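Local atomic coordinates of endo-1,4-beta-xylanase (Bacteroides thetaiotaomicron VPI-5482, PDB entry 3KST), a protein that probably hydrolyses O-glycosidic bonds in plant xylans as a calcium-binding member of glycoside hydrolase family 43. Residues A[95-100]-A[115-120]. Numbering follows the deposited sequence.
Sequences LFYSAE and FRQEVK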
ATOM      1  N   LEU A  95       0.776  -9.922  -7.565  1.00 11.34           N
ATOM      2  CA  LEU A  95      -0.209  -9.022  -6.990  1.00 10.64           C
ATOM      3  C   LEU A  95      -0.648  -9.595  -5.631  1.00 11.06           C
ATOM      4  O   LEU A  95      -1.232 -10.673  -5.577  1.00 11.65           O
ATOM      5  CB  LEU A  95      -1.435  -8.892  -7.911  1.00 11.52           C
ATOM      6  CG  LEU A  95      -2.734  -8.284  -7.376  1.00 11.86           C
ATOM      7  CD1 LEU A  95      -2.438  -6.891  -6.905  1.00  9.75           C
ATOM      8  CD2 LEU A  95      -3.870  -8.384  -8.419  1.00 12.30           C
ATOM      9  N   PHE A  96      -0.378  -8.852  -4.559  1.00  9.66           N
ATOM     10  CA  PHE A  96      -0.774  -9.213  -3.203  1.00  8.96           C
ATOM     11  C   PHE A  96      -1.954  -8.308  -2.844  1.00  8.51           C
ATOM     12  O   PHE A  96      -1.908  -7.110  -3.071  1.00  8.70           O
ATOM     13  CB  PHE A  96       0.384  -9.040  -2.234  1.00  9.63           C
ATOM     14  CG  PHE A  96       1.348 -10.175  -2.277  1.00  8.74           C
ATOM     15  CD1 PHE A  96       2.303 -10.274  -3.293  1.00 10.70           C
ATOM     16  CD2 PHE A  96       1.247 -11.207  -1.353  1.00 10.93           C
ATOM     17  CE1 PHE A  96       3.178 -11.390  -3.322  1.00 10.64           C
ATOM     18  CE2 PHE A  96       2.110 -12.286  -1.391  1.00 11.46           C
ATOM     19  CZ  PHE A  96       3.066 -12.378  -2.366  1.00 11.71           C
ATOM     20  N   TYR A  97      -2.998  -8.876  -2.263  1.00  8.77           N
ATOM     21  CA  TYR A  97      -4.234  -8.110  -2.044  1.00  8.47           C
ATOM     22  C   TYR A  97      -5.131  -8.727  -0.989  1.00  9.20           C
ATOM     23  O   TYR A  97      -4.834  -9.803  -0.488  1.00  9.38           O
ATOM     24  CB  TYR A  97      -4.986  -8.022  -3.370  1.00  9.55           C
ATOM     25  CG  TYR A  97      -5.417  -9.352  -3.961  1.00  5.89           C
ATOM     26  CD1 TYR A  97      -4.509 -10.175  -4.664  1.00  7.29           C
ATOM     27  CD2 TYR A  97      -6.731  -9.796  -3.834  1.00  6.66           C
ATOM     28  CE1 TYR A  97      -4.909 -11.425  -5.229  1.00  6.14           C
ATOM     29  CE2 TYR A  97      -7.164 -11.047  -4.414  1.00  6.41           C
ATOM     30  CZ  TYR A  97      -6.234 -11.848  -5.110  1.00  8.46           C
ATOM     31  OH  TYR A  97      -6.636 -13.051  -5.663  1.00  8.20           O
ATOM     32  N   SER A  98      -6.212  -8.015  -0.658  1.00  8.76           N
ATOM     33  CA  SER A  98      -7.227  -8.483   0.245  1.00  8.27           C
ATOM     34  C   SER A  98      -8.486  -8.740  -0.545  1.00  8.29           C
ATOM     35  O   SER A  98      -8.752  -8.073  -1.512  1.00  7.54           O
ATOM     36  CB  SER A  98      -7.490  -7.448   1.320  1.00  7.84           C
ATOM     37  OG  SER A  98      -6.292  -7.138   2.002  1.00  9.49           O
ATOM     38  N   ALA A  99      -9.242  -9.746  -0.146  1.00  7.76           N
ATOM     39  CA  ALA A  99     -10.527 -10.078  -0.760  1.00  6.91           C
ATOM     40  C   ALA A  99     -11.355 -10.760   0.325  1.00  7.49           C
ATOM     41  O   ALA A  99     -10.870 -11.686   0.954  1.00  7.40           O
ATOM     42  CB  ALA A  99     -10.342 -10.981  -2.021  1.00  7.86           C
ATOM     43  N   GLU A 100     -12.576 -10.274   0.581  1.00  8.64           N
ATOM     44  CA  GLU A 100     -13.434 -10.751   1.691  1.00  9.16           C
ATOM     45  C   GLU A 100     -12.711 -10.828   3.059  1.00  8.91           C
ATOM     46  O   GLU A 100     -12.916 -11.774   3.833  1.00 10.20           O
ATOM     47  CB  GLU A 100     -14.100 -12.100   1.373  1.00  9.66           C
ATOM     48  CG  GLU A 100     -14.827 -12.191   0.055  1.00 10.82           C
ATOM     49  CD  GLU A 100     -15.851 -13.318  -0.038  1.00 11.36           C
ATOM     50  OE1 GLU A 100     -16.050 -14.074   0.946  1.00 12.46           O
ATOM     51  OE2 GLU A 100     -16.483 -13.431  -1.110  1.00 11.27           O
ATOM     52  N   PHE A 115      -3.943 -10.615 -13.831  1.00 14.85           N
ATOM     53  CA  PHE A 115      -3.438 -11.327 -12.652  1.00 13.58           C
ATOM     54  C   PHE A 115      -4.470 -12.378 -12.309  1.00 13.49           C
ATOM     55  O   PHE A 115      -5.662 -12.076 -12.262  1.00 13.18           O
ATOM     56  CB  PHE A 115      -3.208 -10.403 -11.447  1.00 13.01           C
ATOM     57  CG  PHE A 115      -2.034  -9.490 -11.614  1.00 11.99           C
ATOM     58  CD1 PHE A 115      -2.155  -8.331 -12.379  1.00 15.16           C
ATOM     59  CD2 PHE A 115      -0.786  -9.789 -11.033  1.00 12.59           C
ATOM     60  CE1 PHE A 115      -1.074  -7.477 -12.562  1.00 12.09           C
ATOM     61  CE2 PHE A 115       0.306  -8.935 -11.203  1.00 14.54           C
ATOM     62  CZ  PHE A 115       0.162  -7.759 -11.985  1.00 12.99           C
ATOM     63  N   ARG A 116      -4.031 -13.620 -12.114  1.00 12.43           N
ATOM     64  CA  ARG A 116      -4.937 -14.706 -11.777  1.00 12.45           C
ATOM     65  C   ARG A 116      -4.379 -15.613 -10.705  1.00 11.41           C
ATOM     66  O   ARG A 116      -3.163 -15.700 -10.513  1.00 11.35           O
ATOM     67  CB  ARG A 116      -5.225 -15.565 -13.028  1.00 12.04           C
ATOM     68  CG  ARG A 116      -5.848 -14.800 -14.166  1.00 14.34           C
ATOM     69  CD  ARG A 116      -6.132 -15.671 -15.358  1.00 12.64           C
ATOM     70  NE  ARG A 116      -4.910 -16.117 -16.059  1.00 14.41           N
ATOM     71  CZ  ARG A 116      -4.886 -16.896 -17.157  1.00 16.81           C
ATOM     72  NH1 ARG A 116      -6.012 -17.307 -17.748  1.00 15.64           N
ATOM     73  NH2 ARG A 116      -3.711 -17.258 -17.688  1.00 19.82           N
ATOM     74  N   GLN A 117      -5.300 -16.271 -10.007  1.00 11.83           N
ATOM     75  CA  GLN A 117      -4.959 -17.361  -9.118  1.00 10.90           C
ATOM     76  C   GLN A 117      -5.280 -18.670  -9.842  1.00 11.20           C
ATOM     77  O   GLN A 117      -6.359 -18.796 -10.456  1.00 11.00           O
ATOM     78  CB  GLN A 117      -5.796 -17.325  -7.864  1.00 10.39           C
ATOM     79  CG  GLN A 117      -5.601 -16.090  -7.010  1.00 10.69           C
ATOM     80  CD  GLN A 117      -6.266 -16.259  -5.671  1.00  9.65           C
ATOM     81  OE1 GLN A 117      -7.467 -16.535  -5.599  1.00 11.31           O
ATOM     82  NE2 GLN A 117      -5.492 -16.102  -4.587  1.00 11.23           N
ATOM     83  N   GLU A 118      -4.361 -19.631  -9.770  1.00 11.76           N
ATOM     84  CA  GLU A 118      -4.602 -20.989 -10.311  1.00 12.13           C
ATOM     85  C   GLU A 118      -5.664 -21.687  -9.457  1.00 12.43           C
ATOM     86  O   GLU A 118      -6.634 -22.233  -9.991  1.00 13.88           O
ATOM     87  CB  GLU A 118      -3.295 -21.775 -10.398  1.00 12.16           C
ATOM     88  CG  GLU A 118      -2.374 -21.190 -11.466  1.00 12.62           C
ATOM     89  CD  GLU A 118      -1.036 -21.892 -11.632  1.00 14.24           C
ATOM     90  OE1 GLU A 118      -0.610 -22.593 -10.704  1.00 15.35           O
ATOM     91  OE2 GLU A 118      -0.381 -21.703 -12.698  1.00 15.61           O
ATOM     92  N   VAL A 119      -5.510 -21.603  -8.134  1.00 12.83           N
ATOM     93  CA  VAL A 119      -6.477 -22.135  -7.180  1.00 12.66           C
ATOM     94  C   VAL A 119      -6.947 -20.909  -6.393  1.00 12.90           C
ATOM     95  O   VAL A 119      -6.115 -20.176  -5.857  1.00 12.36           O
ATOM     96  CB  VAL A 119      -5.880 -23.209  -6.249  1.00 12.80           C
ATOM     97  CG1 VAL A 119      -6.960 -23.739  -5.296  1.00 12.50           C
ATOM     98  CG2 VAL A 119      -5.313 -24.372  -7.070  1.00 13.96           C
ATOM     99  N   LYS A 120      -8.266 -20.743  -6.295  1.00 12.08           N
ATOM    100  CA  LYS A 120      -8.890 -19.523  -5.734  1.00 11.91           C
ATOM    101  C   LYS A 120      -9.034 -19.581  -4.220  1.00 12.38           C
ATOM    102  O   LYS A 120     -10.131 -19.746  -3.671  1.00 13.94           O
ATOM    103  CB  LYS A 120     -10.230 -19.224  -6.447  1.00 12.15           C
ATOM    104  CG  LYS A 120     -10.040 -18.668  -7.882  1.00 10.80           C
ATOM    105  CD  LYS A 120      -9.398 -19.619  -8.873  1.00 13.33           C
ATOM    106  CE  LYS A 120      -9.449 -19.065 -10.295  1.00 11.52           C
ATOM    107  NZ  LYS A 120      -8.761 -19.991 -11.276  1.00 11.78           N
TER
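Leu95 and Tyr97 project from one side of the middle strand of a blade in the five-bladed beta-propeller of family 43 and meet Phe115 and Gln117, on the loop that leads from strand 102-108 to the next blade. Leu95, buried and apolar, suits a place beside an aromatic ring: its CB lies 3.3 Å from CD2 of Phe115. With Leu95 CG anti to the backbone N (chi1 165°), the branch CD2 reaches along the root of the phenylalanine, 3.7 Å from Phe115 CB. Val84 of strand 80-87 touches both side chains, closing a hydrophobic cluster between blade and loop. Two residues on, Tyr97 offers an aromatic body to the apolar interior and carries a hydroxyl at its far end, which hydrogen-bonds to Ser73 OG. This OH meets the Gln117 amide in van der Waals contact, 3.2 Å from CD, with ring and amide planes 60° apart. A glutamine fits here because its amide can both accept and donate: OE1 takes the backbone N-H of Tyr74, and NE2 gives a bond to Val105 O, tying the loop to strand 102-108 and to the chain after strand 60-69. Lys120 NZ hydrogen-bonds to Gln117 O at 2.8 Å, meeting the carbonyl at a C=O...N angle of 158°.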